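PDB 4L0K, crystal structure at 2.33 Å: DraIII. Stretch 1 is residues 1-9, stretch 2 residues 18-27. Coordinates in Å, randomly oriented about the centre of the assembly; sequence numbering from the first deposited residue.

Stretch 1 (1-9) MELCHKTVK
Stretch 2, residues 18-27: FPHKCQLPLG

At the apolar centre a disulfide joins Cys4 SG to Cys22 SG at 2.1 Å (chi3 81°), both cysteines with chi1 t. Val8 (chi1 t) packs on Cys22, its CG2 4.4 Å from Cys22 CB and 3.4 Å from Cys22 N, so a methyl group covers the backbone there. Leu3 (m, t) sets CD1 3.2 Å from Gln23 OE1, a close van der Waals contact with an oxygen hydrogen-bonded elsewhere in the structure; the Gln23 side chain (m, m) curls back although its CA-to-CB bond points away. At the far end Met1 CE touches Pro25 CG at 4.1 Å, and Leu26 (t, p) brings CD1 to 3.8 Å from Leu3 O.

The stretches run antiparallel, mostly as loop, with a short, weakly bonded strand pair at about 7-8 and 20-21, and bury 775 Å², both sides summed. The backbone bonds fix the register. Leu26 N donates to Glu2 O (2.8 Å) and Cys4 N to Leu24 O (2.6 Å, nearly linear at 172°), flanking the single bridge of Leu3 with Pro25 (CA to CA 4.4 Å). Cys4 then turns (phi/psi -44/-66) and His5 adopts positive phi (63/5), interrupting the extended path; His5 N still reaches Cys22 O at 2.9 Å. Beyond the turn, Cys22 N donates to Lys6 O (2.8 Å) and Val8 N to His20 O (2.7 Å). Between these bonds Thr7 (chi1 m) faces Lys21 as a non-hydrogen-bonded pair, CA to CA 4.8 Å, their side chains sharing one face of the sheet.

At the polar edge, the His5 CA-to-CB bond points away, but chi1 -91° (off-rotamer) and chi2 21° bring the ring nearer, and ND1 adds a weak bond to Cys22 O (3.5 Å), near the ring plane. The extended Lys21 chain (m, t, t, t) lays CD 4.1 Å from the His5 ring centroid, 3° off the normal, so its aliphatic C-H groups can meet the pi cloud, a CH-pi contact; NZ is hydrogen-bonded elsewhere in the structure.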

# COMPACT_ATOMS: atom_id res chain seq x y z
N MET A 1 13.33 -35.33 -10.32
CA MET A 1 14.65 -35.75 -9.88
C MET A 1 14.74 -35.89 -8.37
O MET A 1 13.86 -35.41 -7.64
CB MET A 1 15.72 -34.76 -10.34
CG MET A 1 15.55 -33.37 -9.75
SD MET A 1 16.88 -32.25 -10.20
CE MET A 1 17.09 -32.63 -11.94
N GLU A 2 15.80 -36.54 -7.90
CA GLU A 2 16.13 -36.57 -6.49
C GLU A 2 17.30 -35.61 -6.27
O GLU A 2 18.24 -35.59 -7.07
CB GLU A 2 16.52 -37.99 -6.06
CG GLU A 2 16.09 -38.39 -4.65
CD GLU A 2 14.62 -38.81 -4.59
OE1 GLU A 2 13.76 -37.97 -4.21
OE2 GLU A 2 14.33 -39.97 -4.93
N LEU A 3 17.24 -34.83 -5.20
CA LEU A 3 18.26 -33.81 -4.95
C LEU A 3 19.36 -34.28 -3.99
O LEU A 3 19.11 -35.15 -3.15
CB LEU A 3 17.60 -32.54 -4.41
CG LEU A 3 16.54 -31.86 -5.28
CD1 LEU A 3 15.94 -30.69 -4.53
CD2 LEU A 3 17.12 -31.42 -6.62
N CYS A 4 20.56 -33.70 -4.13
CA CYS A 4 21.72 -33.93 -3.24
C CYS A 4 21.25 -33.91 -1.79
O CYS A 4 21.26 -34.93 -1.11
CB CYS A 4 22.79 -32.84 -3.51
SG CYS A 4 24.51 -32.94 -2.74
N HIS A 5 20.79 -32.74 -1.35
CA HIS A 5 20.36 -32.53 0.04
C HIS A 5 21.47 -32.68 1.09
O HIS A 5 21.21 -32.61 2.29
CB HIS A 5 19.14 -33.38 0.41
CG HIS A 5 17.83 -32.69 0.17
ND1 HIS A 5 17.70 -31.62 -0.69
CD2 HIS A 5 16.60 -32.91 0.70
CE1 HIS A 5 16.44 -31.21 -0.69
NE2 HIS A 5 15.76 -31.98 0.15
N LYS A 6 22.71 -32.89 0.64
CA LYS A 6 23.85 -32.86 1.56
C LYS A 6 24.02 -31.46 2.15
O LYS A 6 23.78 -30.47 1.47
CB LYS A 6 25.14 -33.33 0.87
CG LYS A 6 25.18 -34.84 0.56
CD LYS A 6 26.61 -35.38 0.47
CE LYS A 6 27.29 -35.01 -0.85
NZ LYS A 6 28.59 -35.74 -1.00
N THR A 7 24.44 -31.38 3.42
CA THR A 7 24.63 -30.10 4.09
C THR A 7 25.66 -29.21 3.39
O THR A 7 26.78 -29.63 3.12
CB THR A 7 25.01 -30.29 5.56
OG1 THR A 7 24.00 -31.07 6.20
CG2 THR A 7 25.14 -28.96 6.28
N VAL A 8 25.27 -27.98 3.08
CA VAL A 8 26.16 -27.05 2.39
C VAL A 8 26.93 -26.21 3.40
O VAL A 8 26.33 -25.56 4.27
CB VAL A 8 25.38 -26.11 1.41
CG1 VAL A 8 26.30 -25.02 0.86
CG2 VAL A 8 24.75 -26.91 0.26
N LYS A 9 28.26 -26.24 3.28
CA LYS A 9 29.14 -25.43 4.13
C LYS A 9 28.79 -23.95 4.09
O LYS A 9 28.63 -23.38 3.01
CB LYS A 9 30.61 -25.64 3.73
CG LYS A 9 31.08 -27.07 3.90
CD LYS A 9 32.54 -27.23 3.53
CE LYS A 9 33.03 -28.65 3.82
NZ LYS A 9 34.47 -28.83 3.47
N PHE A 18 21.12 -25.22 12.03
CA PHE A 18 20.39 -25.95 10.99
C PHE A 18 21.17 -26.00 9.67
O PHE A 18 22.03 -25.16 9.41
CB PHE A 18 19.01 -25.34 10.77
CG PHE A 18 18.17 -25.26 12.01
CD1 PHE A 18 17.47 -26.36 12.47
CD2 PHE A 18 18.07 -24.07 12.72
CE1 PHE A 18 16.68 -26.28 13.62
CE2 PHE A 18 17.28 -23.98 13.88
CZ PHE A 18 16.58 -25.09 14.32
N PRO A 19 20.87 -27.00 8.82
CA PRO A 19 21.64 -27.10 7.57
C PRO A 19 21.06 -26.32 6.38
O PRO A 19 19.85 -26.28 6.18
CB PRO A 19 21.57 -28.61 7.27
CG PRO A 19 20.23 -29.03 7.83
CD PRO A 19 20.00 -28.16 9.04
N HIS A 20 21.93 -25.72 5.59
CA HIS A 20 21.58 -25.34 4.23
C HIS A 20 21.79 -26.60 3.37
O HIS A 20 22.74 -27.35 3.61
CB HIS A 20 22.46 -24.19 3.74
CG HIS A 20 22.31 -22.94 4.55
ND1 HIS A 20 21.53 -21.88 4.15
CD2 HIS A 20 22.82 -22.60 5.76
CE1 HIS A 20 21.57 -20.93 5.07
NE2 HIS A 20 22.34 -21.34 6.06
N LYS A 21 20.93 -26.83 2.39
CA LYS A 21 20.97 -28.11 1.68
C LYS A 21 21.42 -28.00 0.22
O LYS A 21 21.15 -27.02 -0.45
CB LYS A 21 19.63 -28.83 1.77
CG LYS A 21 19.04 -28.90 3.18
CD LYS A 21 17.73 -29.68 3.16
CE LYS A 21 16.79 -29.31 4.31
NZ LYS A 21 15.44 -29.95 4.15
N CYS A 22 22.12 -29.04 -0.24
CA CYS A 22 22.54 -29.20 -1.63
C CYS A 22 21.29 -29.24 -2.52
O CYS A 22 20.35 -29.98 -2.24
CB CYS A 22 23.34 -30.51 -1.74
SG CYS A 22 24.33 -30.93 -3.22
N GLN A 23 21.26 -28.45 -3.59
CA GLN A 23 20.11 -28.52 -4.49
C GLN A 23 20.50 -29.05 -5.87
O GLN A 23 19.70 -29.02 -6.81
CB GLN A 23 19.39 -27.16 -4.56
CG GLN A 23 18.94 -26.61 -3.20
CD GLN A 23 17.75 -27.36 -2.62
OE1 GLN A 23 16.93 -27.90 -3.35
NE2 GLN A 23 17.65 -27.38 -1.30
N LEU A 24 21.74 -29.54 -5.99
CA LEU A 24 22.19 -30.27 -7.18
C LEU A 24 21.51 -31.63 -7.22
O LEU A 24 21.07 -32.12 -6.17
CB LEU A 24 23.71 -30.46 -7.15
CG LEU A 24 24.59 -29.45 -7.88
CD1 LEU A 24 24.01 -29.02 -9.24
CD2 LEU A 24 24.85 -28.25 -7.00
N PRO A 25 21.40 -32.23 -8.42
CA PRO A 25 20.87 -33.60 -8.53
C PRO A 25 21.68 -34.59 -7.68
O PRO A 25 22.88 -34.41 -7.55
CB PRO A 25 21.03 -33.92 -10.02
CG PRO A 25 20.99 -32.59 -10.69
CD PRO A 25 21.71 -31.66 -9.74
N LEU A 26 21.01 -35.61 -7.13
CA LEU A 26 21.64 -36.61 -6.26
C LEU A 26 22.97 -37.16 -6.81
O LEU A 26 23.92 -37.36 -6.04
CB LEU A 26 20.65 -37.75 -5.98
CG LEU A 26 20.97 -38.82 -4.92
CD1 LEU A 26 21.28 -38.20 -3.55
CD2 LEU A 26 19.81 -39.79 -4.81
N GLY A 27 23.03 -37.40 -8.12
CA GLY A 27 24.24 -37.87 -8.78
C GLY A 27 25.46 -37.02 -8.45
O GLY A 27 26.28 -37.40 -7.61